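Local coordinates for protein short-chain-enoyl-CoA hydratase (Clostridium acetobutylicum, PDB 5Z7R) that catalyses the reversible hydration of crotonyl-CoA, also accepting hexenoyl-CoA but not higher analogs, in butanoate metabolism, at residues 53-58 / 187-192; 201-206 / 239-244. All blocks are in the same frame, centred on the assembly; numbering follows the deposited sequence.

Contact 1. Residues 53-58 / 187-192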
ATOM      1  N   ILE A  53       2.301  30.234  -9.775  1.00 29.35           N
ATOM      2  CA  ILE A  53       1.485  30.779  -8.751  1.00 30.34           C
ATOM      3  C   ILE A  53       0.090  30.775  -9.291  1.00 31.13           C
ATOM      4  O   ILE A  53      -0.178  31.248 -10.376  1.00 34.17           O
ATOM      5  CB  ILE A  53       1.860  32.232  -8.433  1.00 34.13           C
ATOM      6  CG1 ILE A  53       3.335  32.325  -8.032  1.00 37.28           C
ATOM      7  CG2 ILE A  53       0.955  32.818  -7.344  1.00 33.08           C
ATOM      8  CD1 ILE A  53       3.770  33.751  -7.777  1.00 39.50           C
ATOM      9  N   LEU A  54      -0.810  30.269  -8.489  1.00 32.04           N
ATOM     10  CA  LEU A  54      -2.165  30.191  -8.868  1.00 30.76           C
ATOM     11  C   LEU A  54      -2.857  31.115  -7.986  1.00 32.38           C
ATOM     12  O   LEU A  54      -2.716  31.020  -6.772  1.00 37.91           O
ATOM     13  CB  LEU A  54      -2.708  28.795  -8.595  1.00 29.67           C
ATOM     14  CG  LEU A  54      -4.186  28.579  -8.870  1.00 29.82           C
ATOM     15  CD1 LEU A  54      -4.507  28.881 -10.332  1.00 29.70           C
ATOM     16  CD2 LEU A  54      -4.571  27.147  -8.480  1.00 31.37           C
ATOM     17  N   THR A  55      -3.671  31.971  -8.555  1.00 32.49           N
ATOM     18  CA  THR A  55      -4.579  32.732  -7.718  1.00 35.94           C
ATOM     19  C   THR A  55      -5.863  33.013  -8.452  1.00 36.76           C
ATOM     20  O   THR A  55      -6.016  32.644  -9.605  1.00 33.59           O
ATOM     21  CB  THR A  55      -3.934  34.060  -7.281  1.00 37.37           C
ATOM     22  OG1 THR A  55      -4.697  34.610  -6.204  1.00 38.02           O
ATOM     23  CG2 THR A  55      -3.841  35.039  -8.492  1.00 35.59           C
ATOM     24  N   GLY A  56      -6.789  33.620  -7.731  1.00 38.18           N
ATOM     25  CA  GLY A  56      -8.023  34.151  -8.293  1.00 41.65           C
ATOM     26  C   GLY A  56      -7.911  35.652  -8.548  1.00 42.67           C
ATOM     27  O   GLY A  56      -6.871  36.255  -8.293  1.00 40.74           O
ATOM     28  N   ALA A  57      -8.986  36.241  -9.057  1.00 43.95           N
ATOM     29  CA  ALA A  57      -9.020  37.657  -9.423  1.00 43.30           C
ATOM     30  C   ALA A  57      -9.914  38.471  -8.498  1.00 40.56           C
ATOM     31  O   ALA A  57     -10.925  37.981  -7.950  1.00 35.32           O
ATOM     32  CB  ALA A  57      -9.479  37.829 -10.859  1.00 44.13           C
ATOM     33  N   GLY A  58      -9.528  39.734  -8.346  1.00 38.69           N
ATOM     34  CA  GLY A  58     -10.232  40.615  -7.445  1.00 38.80           C
ATOM     35  C   GLY A  58      -9.828  40.277  -6.036  1.00 39.96           C
ATOM     36  O   GLY A  58      -8.843  39.518  -5.794  1.00 35.42           O
ATOM     37  N   GLU A 187      -0.012  42.061   1.067  1.00 36.19           N
ATOM     38  CA  GLU A 187       1.244  41.301   1.031  1.00 34.53           C
ATOM     39  C   GLU A 187       1.199  39.974   0.196  1.00 33.93           C
ATOM     40  O   GLU A 187       2.241  39.439  -0.178  1.00 33.43           O
ATOM     41  CB  GLU A 187       1.668  40.954   2.457  1.00 39.96           C
ATOM     42  CG  GLU A 187       1.816  42.144   3.404  1.00 43.70           C
ATOM     43  CD  GLU A 187       2.267  41.742   4.818  1.00 47.54           C
ATOM     44  OE1 GLU A 187       1.919  40.640   5.311  1.00 46.17           O
ATOM     45  OE2 GLU A 187       2.965  42.547   5.465  1.00 49.64           O
ATOM     46  N   LEU A 188       0.013  39.443  -0.086  1.00 33.09           N
ATOM     47  CA  LEU A 188      -0.113  38.084  -0.690  1.00 35.05           C
ATOM     48  C   LEU A 188       0.799  37.744  -1.895  1.00 37.81           C
ATOM     49  O   LEU A 188       1.614  36.814  -1.850  1.00 39.00           O
ATOM     50  CB  LEU A 188      -1.569  37.825  -1.056  1.00 33.43           C
ATOM     51  CG  LEU A 188      -1.927  36.428  -1.587  1.00 32.61           C
ATOM     52  CD1 LEU A 188      -1.151  35.368  -0.822  1.00 35.99           C
ATOM     53  CD2 LEU A 188      -3.408  36.165  -1.445  1.00 30.29           C
ATOM     54  N   MET A 189       0.675  38.495  -2.974  1.00 39.03           N
ATOM     55  CA  MET A 189       1.439  38.185  -4.169  1.00 38.39           C
ATOM     56  C   MET A 189       2.926  38.404  -3.985  1.00 41.05           C
ATOM     57  O   MET A 189       3.729  37.680  -4.587  1.00 41.01           O
ATOM     58  CB  MET A 189       0.918  38.989  -5.356  1.00 39.95           C
ATOM     59  CG  MET A 189      -0.434  38.487  -5.867  1.00 42.81           C
ATOM     60  SD  MET A 189      -0.422  36.815  -6.625  1.00 44.89           S
ATOM     61  CE  MET A 189       1.101  36.855  -7.585  1.00 43.60           C
ATOM     62  N   ASN A 190       3.313  39.400  -3.188  1.00 40.56           N
ATOM     63  CA  ASN A 190       4.740  39.567  -2.891  1.00 42.72           C
ATOM     64  C   ASN A 190       5.186  38.341  -2.150  1.00 39.31           C
ATOM     65  O   ASN A 190       6.253  37.797  -2.469  1.00 41.39           O
ATOM     66  CB  ASN A 190       5.090  40.815  -2.032  1.00 44.63           C
ATOM     67  CG  ASN A 190       5.018  42.118  -2.807  1.00 46.12           C
ATOM     68  OD1 ASN A 190       5.209  42.157  -4.031  1.00 43.79           O
ATOM     69  ND2 ASN A 190       4.727  43.206  -2.090  1.00 47.72           N
ATOM     70  N   THR A 191       4.402  37.896  -1.166  1.00 33.25           N
ATOM     71  CA  THR A 191       4.843  36.711  -0.420  1.00 37.12           C
ATOM     72  C   THR A 191       5.023  35.492  -1.369  1.00 35.15           C
ATOM     73  O   THR A 191       6.110  34.901  -1.404  1.00 31.77           O
ATOM     74  CB  THR A 191       3.928  36.367   0.761  1.00 39.14           C
ATOM     75  OG1 THR A 191       3.774  37.524   1.578  1.00 43.22           O
ATOM     76  CG2 THR A 191       4.539  35.261   1.605  1.00 38.12           C
ATOM     77  N   ALA A 192       3.977  35.165  -2.144  1.00 32.81           N
ATOM     78  CA  ALA A 192       4.048  34.136  -3.197  1.00 31.80           C
ATOM     79  C   ALA A 192       5.261  34.268  -4.102  1.00 33.51           C
ATOM     80  O   ALA A 192       5.961  33.271  -4.357  1.00 30.47           O
ATOM     81  CB  ALA A 192       2.809  34.177  -4.036  1.00 31.67           C
TER

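Contact 2. Residues 201-206 / 239-244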
ATOM      1  N   SER A 201      15.683  30.303  -7.897  1.00 35.00           N
ATOM      2  CA  SER A 201      17.142  30.442  -7.723  1.00 34.06           C
ATOM      3  C   SER A 201      17.853  29.144  -7.452  1.00 32.79           C
ATOM      4  O   SER A 201      19.086  29.047  -7.620  1.00 29.62           O
ATOM      5  CB  SER A 201      17.414  31.367  -6.555  1.00 36.01           C
ATOM      6  OG  SER A 201      16.173  31.952  -6.162  1.00 37.31           O
ATOM      7  N   ASN A 202      17.104  28.149  -6.986  1.00 31.34           N
ATOM      8  CA  ASN A 202      17.704  26.866  -6.698  1.00 29.50           C
ATOM      9  C   ASN A 202      17.814  26.009  -7.927  1.00 30.11           C
ATOM     10  O   ASN A 202      17.215  26.309  -8.951  1.00 31.26           O
ATOM     11  CB  ASN A 202      16.915  26.164  -5.631  1.00 31.57           C
ATOM     12  CG  ASN A 202      17.035  26.851  -4.302  1.00 31.30           C
ATOM     13  OD1 ASN A 202      18.148  27.171  -3.886  1.00 30.22           O
ATOM     14  ND2 ASN A 202      15.903  27.057  -3.612  1.00 30.95           N
ATOM     15  N   ALA A 203      18.580  24.934  -7.823  1.00 29.26           N
ATOM     16  CA  ALA A 203      18.847  24.130  -8.974  1.00 30.19           C
ATOM     17  C   ALA A 203      17.540  23.487  -9.448  1.00 34.83           C
ATOM     18  O   ALA A 203      16.789  22.953  -8.629  1.00 37.42           O
ATOM     19  CB  ALA A 203      19.896  23.101  -8.663  1.00 29.75           C
ATOM     20  N   PRO A 204      17.236  23.601 -10.763  1.00 37.15           N
ATOM     21  CA  PRO A 204      15.937  23.218 -11.342  1.00 37.73           C
ATOM     22  C   PRO A 204      15.685  21.703 -11.423  1.00 34.12           C
ATOM     23  O   PRO A 204      14.573  21.257 -11.231  1.00 31.88           O
ATOM     24  CB  PRO A 204      15.992  23.820 -12.759  1.00 38.66           C
ATOM     25  CG  PRO A 204      17.450  23.932 -13.077  1.00 38.70           C
ATOM     26  CD  PRO A 204      18.143  24.189 -11.777  1.00 36.96           C
ATOM     27  N   VAL A 205      16.718  20.941 -11.715  1.00 31.49           N
ATOM     28  CA  VAL A 205      16.603  19.521 -11.779  1.00 31.88           C
ATOM     29  C   VAL A 205      16.383  18.955 -10.382  1.00 33.92           C
ATOM     30  O   VAL A 205      15.576  18.020 -10.182  1.00 32.07           O
ATOM     31  CB  VAL A 205      17.857  18.936 -12.437  1.00 33.68           C
ATOM     32  CG1 VAL A 205      17.948  17.422 -12.247  1.00 34.85           C
ATOM     33  CG2 VAL A 205      17.853  19.313 -13.915  1.00 32.40           C
ATOM     34  N   ALA A 206      17.063  19.552  -9.408  1.00 34.72           N
ATOM     35  CA  ALA A 206      16.933  19.160  -8.004  1.00 33.56           C
ATOM     36  C   ALA A 206      15.556  19.411  -7.426  1.00 31.95           C
ATOM     37  O   ALA A 206      15.048  18.570  -6.701  1.00 37.46           O
ATOM     38  CB  ALA A 206      17.987  19.857  -7.156  1.00 34.70           C
ATOM     39  N   THR A 239      23.881  16.050 -13.655  1.00 40.37           N
ATOM     40  CA  THR A 239      23.777  17.445 -14.100  1.00 39.75           C
ATOM     41  C   THR A 239      25.026  18.271 -13.863  1.00 42.34           C
ATOM     42  O   THR A 239      25.808  18.024 -12.924  1.00 40.60           O
ATOM     43  CB  THR A 239      22.659  18.219 -13.395  1.00 38.04           C
ATOM     44  OG1 THR A 239      23.018  18.443 -12.028  1.00 38.25           O
ATOM     45  CG2 THR A 239      21.347  17.481 -13.464  1.00 38.65           C
ATOM     46  N   GLU A 240      25.181  19.284 -14.711  1.00 43.96           N
ATOM     47  CA  GLU A 240      26.182  20.324 -14.482  1.00 45.50           C
ATOM     48  C   GLU A 240      25.853  21.162 -13.251  1.00 42.37           C
ATOM     49  O   GLU A 240      26.769  21.575 -12.539  1.00 38.93           O
ATOM     50  CB  GLU A 240      26.335  21.246 -15.709  1.00 48.98           C
ATOM     51  CG  GLU A 240      26.910  20.551 -16.925  1.00 50.02           C
ATOM     52  CD  GLU A 240      28.202  19.846 -16.599  1.00 52.92           C
ATOM     53  OE1 GLU A 240      29.239  20.531 -16.601  1.00 58.74           O
ATOM     54  OE2 GLU A 240      28.177  18.622 -16.305  1.00 55.07           O
ATOM     55  N   ASP A 241      24.570  21.419 -12.992  1.00 40.09           N
ATOM     56  CA  ASP A 241      24.219  22.250 -11.855  1.00 43.45           C
ATOM     57  C   ASP A 241      24.825  21.716 -10.567  1.00 45.33           C
ATOM     58  O   ASP A 241      25.527  22.441  -9.863  1.00 48.68           O
ATOM     59  CB  ASP A 241      22.714  22.429 -11.742  1.00 46.32           C
ATOM     60  CG  ASP A 241      22.172  23.425 -12.756  1.00 47.93           C
ATOM     61  OD1 ASP A 241      22.978  24.193 -13.348  1.00 48.71           O
ATOM     62  OD2 ASP A 241      20.941  23.451 -12.951  1.00 46.98           O
ATOM     63  N   GLN A 242      24.602  20.442 -10.283  1.00 44.60           N
ATOM     64  CA  GLN A 242      25.246  19.774  -9.141  1.00 42.86           C
ATOM     65  C   GLN A 242      26.771  19.996  -9.044  1.00 42.35           C
ATOM     66  O   GLN A 242      27.319  20.202  -7.955  1.00 37.08           O
ATOM     67  CB  GLN A 242      24.955  18.264  -9.203  1.00 38.47           C
ATOM     68  CG  GLN A 242      25.681  17.435  -8.158  1.00 35.32           C
ATOM     69  CD  GLN A 242      26.958  16.793  -8.665  1.00 32.80           C
ATOM     70  OE1 GLN A 242      27.043  16.314  -9.813  1.00 32.34           O
ATOM     71  NE2 GLN A 242      27.962  16.754  -7.798  1.00 31.16           N
ATOM     72  N   LYS A 243      27.452  19.897 -10.177  1.00 46.78           N
ATOM     73  CA  LYS A 243      28.901  20.086 -10.224  1.00 53.19           C
ATOM     74  C   LYS A 243      29.279  21.567  -9.891  1.00 49.68           C
ATOM     75  O   LYS A 243      30.214  21.834  -9.118  1.00 47.20           O
ATOM     76  CB  LYS A 243      29.416  19.625 -11.594  1.00 60.79           C
ATOM     77  CG  LYS A 243      30.858  19.955 -11.923  1.00 68.87           C
ATOM     78  CD  LYS A 243      31.850  19.132 -11.117  1.00 71.88           C
ATOM     79  CE  LYS A 243      33.256  19.335 -11.668  1.00 74.83           C
ATOM     80  NZ  LYS A 243      34.255  18.416 -11.064  1.00 77.51           N
ATOM     81  N   ASP A 244      28.505  22.513 -10.411  1.00 45.19           N
ATOM     82  CA  ASP A 244      28.835  23.926 -10.261  1.00 43.38           C
ATOM     83  C   ASP A 244      28.363  24.512  -8.932  1.00 42.70           C
ATOM     84  O   ASP A 244      29.058  25.334  -8.347  1.00 44.51           O
ATOM     85  CB  ASP A 244      28.308  24.720 -11.473  1.00 41.78           C
ATOM     86  CG  ASP A 244      28.882  24.196 -12.808  1.00 40.14           C
ATOM     87  OD1 ASP A 244      29.903  23.451 -12.791  1.00 39.71           O
ATOM     88  OD2 ASP A 244      28.295  24.504 -13.861  1.00 36.03           O
TER

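Contact 1. Residues 53-58 / 187-192
I53 meets M189 and A192 where strand 51-56, an inner strand of the crotonase-fold sheet, is covered by the first turns of helix 188-201. The axes of 53-56 and 188-192 come within 10.2 Å and run nearly antiparallel, at 167°, a gap filled chiefly by apolar side chains; no hydrogen bond crosses it. Both outer carbons of I53 are used: CD1 rests 3.9 Å from A192 CB, and CG2, anti to the backbone N, lies 4.0 Å from M189 CE. A192 CB is also 4.0 Å from I53 CG2, which puts the alanine methyl against both branches of the isoleucine. L54 points away from the helix and packs on F62 and C119, on the other side of the strand. At T55 the side chain turns to the helix again, and its CG2 stands 4.3 Å from M189 SD, a looser approach. The hydroxyl is engaged within the sheet, where T55 OG1 bonds to A103 O. M189 can serve two strand residues because its chain is bent at both chi2 (-67°) and chi3, which brings the sulfur toward T55 and the terminal methyl toward I53. Near the start of the helical segment, E187 O accepts from two donors of one residue: T191 N at 2.8 Å and T191 OG1 at 3.0 Å, the hydroxyl approaching from 58° above the carbonyl plane.

Contact 2. Residues 201-206 / 239-244
The flat group here is the D241 carboxylate, and one of its oxygens does the touching where the N-terminal ends of helices 204-217 and 240-253 meet in the C-terminal helical part of the crotonase fold: OD2 comes to 3.1 Å from P204 CD and 3.5 Å from P204 CG, at the CD-CG side of the pyrrolidine ring. The two side chains approach from opposite directions; the meeting is a close polar-to-carbon contact, with no hydrogen bond. A203, at the N-cap position of the first helix, meets the base of the same aspartate side chain, its CB 4.2 Å from D241 CB. Farther along, V205 and T239 reach toward each other tip to tip, and V205 CG1 lies 3.6 Å from T239 CG2. The threonine divides its labour: with chi1 at 70°, OG1 turns back to its own helix while CG2 is left to the valine. A second subunit borders the contact, with Q242 NE2 bonded to K72 O and A203 packed on G138, both partners on that other chain. T239 OG1, itself bonded to C236 O, forms the N-cap of helix 240-253 by accepting from Q242 N at 3.1 Å, in a nearly straight bond (N-H...O 166°).

How the contacts relate
The contacts follow in series along the chain: contact 1 uses the start of helix 188-201, and contact 2 begins where that helix gives way to the turn leading into helix 204-217. Their centres are 27 Å apart and their nearest atoms about 10 Å, so they do not touch. Contact 1 is buried, its centre about 13 Å from the centre of the chain, and no other subunit reaches it; contact 2 is a surface contact about 24 Å out, bordered by a second subunit. Both lie away from the chain's own E114 and E134, assigned as catalytic by similarity, although residues of contact 2's segments pack on V135, G136 and G138 of that second subunit, which follow its E134 in sequence.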